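Local atomic coordinates of ubiquinol-cytochrome C chaperone (Brucella abortus NCTC 8038, PDB entry 6RWT), a protein that belongs to the Cbp3 family of assembly chaperones and probably binds newly made cytochrome b during construction of respiratory complex III. Residues D157-I162 with G170-M175; F37-T42 with R133-D138. All coordinates share one frame; numbering follows the deposited sequence.

Interaction 1. Residues D157-I162 with G170-M175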
loop_
_atom_site.group_PDB
_atom_site.type_symbol
_atom_site.label_atom_id
_atom_site.label_comp_id
_atom_site.label_asym_id
_atom_site.label_seq_id
_atom_site.Cartn_x
_atom_site.Cartn_y
_atom_site.Cartn_z
ATOM N N ASP A 157 -5.992 -12.332 0.079
ATOM C CA ASP A 157 -6.803 -13.376 -0.565
ATOM C C ASP A 157 -7.628 -12.814 -1.729
ATOM O O ASP A 157 -7.626 -13.380 -2.813
ATOM C CB ASP A 157 -7.719 -14.068 0.459
ATOM C CG ASP A 157 -6.953 -14.952 1.454
ATOM O OD1 ASP A 157 -5.745 -15.214 1.264
ATOM O OD2 ASP A 157 -7.580 -15.406 2.440
ATOM N N CYS A 158 -8.301 -11.688 -1.507
ATOM C CA CYS A 158 -9.104 -11.043 -2.555
ATOM C C CYS A 158 -8.275 -10.622 -3.767
ATOM O O CYS A 158 -8.623 -10.930 -4.910
ATOM C CB CYS A 158 -9.842 -9.833 -1.983
ATOM S SG CYS A 158 -10.693 -8.810 -3.213
ATOM N N LEU A 159 -7.169 -9.931 -3.512
ATOM C CA LEU A 159 -6.285 -9.499 -4.596
ATOM C C LEU A 159 -5.766 -10.681 -5.432
ATOM O O LEU A 159 -5.716 -10.591 -6.657
ATOM C CB LEU A 159 -5.122 -8.649 -4.057
ATOM C CG LEU A 159 -5.477 -7.240 -3.547
ATOM C CD1 LEU A 159 -4.324 -6.668 -2.734
ATOM C CD2 LEU A 159 -5.861 -6.284 -4.674
ATOM N N ARG A 160 -5.409 -11.782 -4.769
ATOM C CA ARG A 160 -4.875 -12.975 -5.446
ATOM C C ARG A 160 -5.877 -13.600 -6.421
ATOM O O ARG A 160 -5.486 -14.130 -7.470
ATOM C CB ARG A 160 -4.443 -14.019 -4.411
ATOM C CG ARG A 160 -3.727 -15.235 -4.994
ATOM C CD ARG A 160 -2.959 -15.990 -3.919
ATOM N NE ARG A 160 -3.836 -16.435 -2.839
ATOM C CZ ARG A 160 -3.429 -16.925 -1.661
ATOM N NH1 ARG A 160 -2.130 -17.058 -1.368
ATOM N NH2 ARG A 160 -4.341 -17.285 -0.758
ATOM N N GLU A 161 -7.159 -13.532 -6.072
ATOM C CA GLU A 161 -8.223 -14.126 -6.891
ATOM C C GLU A 161 -8.631 -13.281 -8.102
ATOM O O GLU A 161 -9.275 -13.796 -9.017
ATOM C CB GLU A 161 -9.455 -14.418 -6.032
ATOM C CG GLU A 161 -9.278 -15.581 -5.075
ATOM C CD GLU A 161 -10.599 -16.034 -4.485
ATOM O OE1 GLU A 161 -11.321 -15.188 -3.912
ATOM O OE2 GLU A 161 -10.918 -17.234 -4.602
ATOM N N ILE A 162 -8.274 -11.998 -8.116
ATOM C CA ILE A 162 -8.490 -11.161 -9.302
ATOM C C ILE A 162 -7.540 -11.677 -10.395
ATOM O O ILE A 162 -6.363 -11.926 -10.121
ATOM C CB ILE A 162 -8.231 -9.651 -9.023
ATOM C CG1 ILE A 162 -9.131 -9.130 -7.888
ATOM C CG2 ILE A 162 -8.497 -8.814 -10.275
ATOM C CD1 ILE A 162 -8.801 -7.728 -7.393
ATOM N N GLY A 170 -7.139 -2.324 -14.550
ATOM C CA GLY A 170 -7.482 -1.384 -13.490
ATOM C C GLY A 170 -8.530 -1.855 -12.487
ATOM O O GLY A 170 -8.919 -1.081 -11.616
ATOM N N ASP A 171 -8.959 -3.114 -12.569
ATOM C CA ASP A 171 -10.039 -3.630 -11.696
ATOM C C ASP A 171 -9.533 -4.159 -10.345
ATOM O O ASP A 171 -9.678 -5.338 -10.025
ATOM C CB ASP A 171 -10.857 -4.714 -12.425
ATOM C CG ASP A 171 -11.589 -4.184 -13.654
ATOM O OD1 ASP A 171 -11.737 -2.951 -13.818
ATOM O OD2 ASP A 171 -12.045 -5.020 -14.458
ATOM N N ILE A 172 -8.983 -3.256 -9.541
ATOM C CA ILE A 172 -8.465 -3.568 -8.199
ATOM C C ILE A 172 -9.557 -3.306 -7.150
ATOM O O ILE A 172 -10.371 -2.385 -7.304
ATOM C CB ILE A 172 -7.179 -2.747 -7.894
ATOM C CG1 ILE A 172 -6.467 -3.260 -6.634
ATOM C CG2 ILE A 172 -7.465 -1.244 -7.757
ATOM C CD1 ILE A 172 -5.073 -2.674 -6.433
ATOM N N SER A 173 -9.589 -4.129 -6.100
ATOM C CA SER A 173 -10.451 -3.864 -4.945
ATOM C C SER A 173 -9.837 -4.409 -3.655
ATOM O O SER A 173 -9.031 -5.351 -3.676
ATOM C CB SER A 173 -11.871 -4.421 -5.160
ATOM O OG SER A 173 -11.859 -5.814 -5.396
ATOM N N TYR A 174 -10.204 -3.769 -2.548
ATOM C CA TYR A 174 -9.859 -4.191 -1.193
ATOM C C TYR A 174 -11.147 -4.563 -0.459
ATOM O O TYR A 174 -12.260 -4.244 -0.907
ATOM C CB TYR A 174 -9.140 -3.058 -0.442
ATOM C CG TYR A 174 -7.762 -2.746 -1.009
ATOM C CD1 TYR A 174 -7.612 -1.990 -2.177
ATOM C CD2 TYR A 174 -6.602 -3.238 -0.403
ATOM C CE1 TYR A 174 -6.349 -1.721 -2.702
ATOM C CE2 TYR A 174 -5.343 -2.972 -0.923
ATOM C CZ TYR A 174 -5.211 -2.218 -2.083
ATOM O OH TYR A 174 -3.953 -1.947 -2.622
ATOM N N MET A 175 -10.990 -5.229 0.677
ATOM C CA MET A 175 -12.140 -5.580 1.510
ATOM C C MET A 175 -12.711 -4.329 2.197
ATOM O O MET A 175 -11.991 -3.350 2.407
ATOM C CB MET A 175 -11.742 -6.632 2.550
ATOM C CG MET A 175 -11.205 -7.946 1.978
ATOM S SD MET A 175 -12.325 -8.867 0.894
ATOM C CE MET A 175 -13.628 -9.282 2.051
#

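Interaction 2. Residues F37-T42 with R133-D138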
loop_
_atom_site.group_PDB
_atom_site.type_symbol
_atom_site.label_atom_id
_atom_site.label_comp_id
_atom_site.label_asym_id
_atom_site.label_seq_id
_atom_site.Cartn_x
_atom_site.Cartn_y
_atom_site.Cartn_z
ATOM N N PHE A 37 -10.015 0.958 15.772
ATOM C CA PHE A 37 -8.719 0.257 15.847
ATOM C C PHE A 37 -7.591 1.080 16.490
ATOM O O PHE A 37 -6.531 0.527 16.789
ATOM C CB PHE A 37 -8.253 -0.242 14.465
ATOM C CG PHE A 37 -9.109 -1.325 13.838
ATOM C CD1 PHE A 37 -10.267 -1.835 14.442
ATOM C CD2 PHE A 37 -8.748 -1.824 12.581
ATOM C CE1 PHE A 37 -11.022 -2.819 13.813
ATOM C CE2 PHE A 37 -9.502 -2.805 11.955
ATOM C CZ PHE A 37 -10.638 -3.307 12.574
ATOM N N GLN A 38 -7.803 2.389 16.672
ATOM C CA GLN A 38 -6.826 3.279 17.320
ATOM C C GLN A 38 -5.499 3.427 16.550
ATOM O O GLN A 38 -4.439 3.656 17.154
ATOM C CB GLN A 38 -6.579 2.871 18.791
ATOM C CG GLN A 38 -7.844 2.821 19.646
ATOM C CD GLN A 38 -8.542 4.165 19.783
ATOM O OE1 GLN A 38 -9.768 4.245 19.701
ATOM N NE2 GLN A 38 -7.770 5.230 19.998
ATOM N N VAL A 39 -5.562 3.327 15.219
ATOM C CA VAL A 39 -4.454 3.812 14.375
ATOM C C VAL A 39 -4.412 5.345 14.551
ATOM O O VAL A 39 -5.448 5.999 14.447
ATOM C CB VAL A 39 -4.607 3.428 12.883
ATOM C CG1 VAL A 39 -3.485 4.050 12.053
ATOM C CG2 VAL A 39 -4.601 1.914 12.709
ATOM N N PRO A 40 -3.230 5.919 14.836
ATOM C CA PRO A 40 -3.196 7.372 15.064
ATOM C C PRO A 40 -3.607 8.182 13.821
ATOM O O PRO A 40 -3.139 7.886 12.723
ATOM C CB PRO A 40 -1.727 7.636 15.432
ATOM C CG PRO A 40 -1.183 6.308 15.854
ATOM C CD PRO A 40 -1.899 5.309 15.014
ATOM N N ASP A 41 -4.481 9.182 13.989
ATOM C CA ASP A 41 -4.887 10.056 12.879
ATOM C C ASP A 41 -3.909 11.236 12.845
ATOM O O ASP A 41 -4.254 12.366 13.203
ATOM C CB ASP A 41 -6.348 10.506 13.039
ATOM C CG ASP A 41 -6.909 11.192 11.791
ATOM O OD1 ASP A 41 -6.164 11.409 10.805
ATOM O OD2 ASP A 41 -8.121 11.515 11.800
ATOM N N THR A 42 -2.688 10.925 12.401
ATOM C CA THR A 42 -1.540 11.832 12.421
ATOM C C THR A 42 -0.806 11.693 11.097
ATOM O O THR A 42 -1.054 10.734 10.352
ATOM C CB THR A 42 -0.581 11.486 13.580
ATOM O OG1 THR A 42 0.001 10.199 13.336
ATOM C CG2 THR A 42 -1.334 11.482 14.934
ATOM N N ARG A 133 4.656 -3.261 15.861
ATOM C CA ARG A 133 5.997 -2.659 15.749
ATOM C C ARG A 133 5.972 -1.384 14.895
ATOM O O ARG A 133 6.512 -0.353 15.291
ATOM C CB ARG A 133 6.972 -3.675 15.136
ATOM C CG ARG A 133 8.448 -3.345 15.277
ATOM C CD ARG A 133 9.319 -4.604 15.197
ATOM N NE ARG A 133 9.230 -5.266 13.883
ATOM C CZ ARG A 133 8.790 -6.508 13.632
ATOM N NH1 ARG A 133 8.365 -7.332 14.592
ATOM N NH2 ARG A 133 8.778 -6.944 12.372
ATOM N N ASN A 134 5.327 -1.467 13.737
ATOM C CA ASN A 134 5.303 -0.354 12.775
ATOM C C ASN A 134 4.327 0.769 13.141
ATOM O O ASN A 134 4.643 1.945 12.923
ATOM C CB ASN A 134 4.992 -0.862 11.351
ATOM C CG ASN A 134 6.161 -1.613 10.709
ATOM O OD1 ASN A 134 7.284 -1.650 11.232
ATOM N ND2 ASN A 134 5.891 -2.234 9.566
ATOM N N ILE A 135 3.162 0.419 13.692
ATOM C CA ILE A 135 2.044 1.373 13.860
ATOM C C ILE A 135 1.814 1.847 15.305
ATOM O O ILE A 135 1.552 3.030 15.517
ATOM C CB ILE A 135 0.729 0.798 13.273
ATOM C CG1 ILE A 135 0.949 0.378 11.811
ATOM C CG2 ILE A 135 -0.405 1.820 13.368
ATOM C CD1 ILE A 135 -0.158 -0.466 11.204
ATOM N N ARG A 136 1.888 0.938 16.285
ATOM C CA ARG A 136 1.709 1.286 17.714
ATOM C C ARG A 136 2.860 0.760 18.586
ATOM O O ARG A 136 2.632 -0.009 19.538
ATOM C CB ARG A 136 0.349 0.788 18.239
ATOM C CG ARG A 136 -0.876 1.462 17.630
ATOM C CD ARG A 136 -0.922 2.970 17.872
ATOM N NE ARG A 136 -0.787 3.335 19.287
ATOM C CZ ARG A 136 -1.790 3.437 20.166
ATOM N NH1 ARG A 136 -3.052 3.218 19.796
ATOM N NH2 ARG A 136 -1.526 3.772 21.421
ATOM N N PRO A 137 4.103 1.197 18.291
ATOM C CA PRO A 137 5.267 0.766 19.078
ATOM C C PRO A 137 5.257 1.228 20.541
ATOM O O PRO A 137 5.962 0.648 21.370
ATOM C CB PRO A 137 6.447 1.399 18.332
ATOM C CG PRO A 137 5.870 2.595 17.671
ATOM C CD PRO A 137 4.499 2.165 17.248
ATOM N N ASP A 138 4.482 2.269 20.837
ATOM C CA ASP A 138 4.247 2.717 22.215
ATOM C C ASP A 138 3.502 1.712 23.120
ATOM O O ASP A 138 3.536 1.867 24.335
ATOM C CB ASP A 138 3.491 4.057 22.215
ATOM C CG ASP A 138 2.122 3.966 21.548
ATOM O OD1 ASP A 138 2.061 3.604 20.348
ATOM O OD2 ASP A 138 1.105 4.266 22.215
#

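Interaction 1. Residues D157-I162 with G170-M175
Leu159 and Ile172 form the buried, apolar part of this contact, where the last turn of helix 145-161 meets the extended chain that follows helix 164-168. Leu159 CD2 lies 3.7 Å from Ile172 CG1, the two side chains crossing obliquely, while the other methyl, CD1, approaches the Tyr174 ring at CE2 (4.2 Å). One residue earlier on the helix, Cys158 CB packs against Met175 SD at 3.9 Å; the bend at chi2 (-60°) of the methionine sets SD there.

The remaining contacts bring apolar or sulphur atoms against oxygen, mostly of the backbone. CD2 of Leu159 also touches Ser173 O at 3.5 Å, and Ile162 CD1 reaches Asp171 O at 3.7 Å. With its SG anti to the backbone N (chi1 172°), Cys158 brings the sulphur to 3.9 Å from both Ser173 O and Ser173 OG, a van der Waals approach.

Outside the two segments, Ile172 rests on Val20 and Val23 of helix 2-28, and Tyr174 OH is hydrogen-bonded to His53 O of helix 43-61. Arg60 of that same helix binds Leu159 O and Ile162 O, holding the end of helix 145-161.

Between 157-162 and 170-175 themselves, then, cohesion comes from dispersion and shape: methyl groups and sulphur atoms packed against an extended backbone, with the polar ties made to neighbouring helices.

Interaction 2. Residues F37-T42 with R133-D138
Gln38 O accepts the one hydrogen bond between these segments, from Arg136 NH1 at 3.0 Å, and so ties the loop 37-42 to the chain just beyond the C-terminal end of helix 124-135. This is a loop-to-helix-end contact in an all-helical protein. The bond is bent, with an angle of 141° at the hydrogen, and the oxygen sits near the guanidinium edge but tilted 23° from its plane.

The rest of the guanidinium is held by Asp138, two residues further on, in a side-on bidentate salt bridge. NE of Arg136 binds Asp138 OD1 at 3.1 Å, and its NH2 binds OD2 of the same carboxylate at 2.8 Å. Both oxygens use their syn lone pairs and lie in or almost in the guanidinium plane. This double grip holds the group's rotation with NH1 on the side of the loop carbonyl; the nearby carboxylate would also be expected to balance the arginine's charge.

Beneath the polar layer, Ile135 directs its CB toward the loop. Its CG2 meets Val39 CG1 at 4.0 Å and also touches the ring of Pro40 at CD. Met49 of helix 43-61 packs on both Val39 and Ile135, and Trp142 of a loop lies against Ile135 and Arg136.

The arginine chain bends at both chi2 and chi3, and the first of these bends (chi2 -60°) puts the CD methylene of Arg136 on the proline ring, 3.8 Å from Pro40 CD.

Both segments of interaction 2 come earlier in the chain than those of interaction 1. Their centres are about 25 Å apart and their nearest atoms about 10 Å, so they do not touch. Helices 124-135 and 145-161 follow each other in sequence: the C-terminal end of the first takes part in interaction 2, that of the second in interaction 1. Helix 43-61 serves both, through Met49 near 37-42 and 133-138, and through His53, Leu56 and Arg60 near 157-162 and 170-175. In this single-chain, strand-free fold, the two contacts therefore fasten non-helical chain to helix ends at separate places along a shared helix, one by local packing and the other across a long sequence separation.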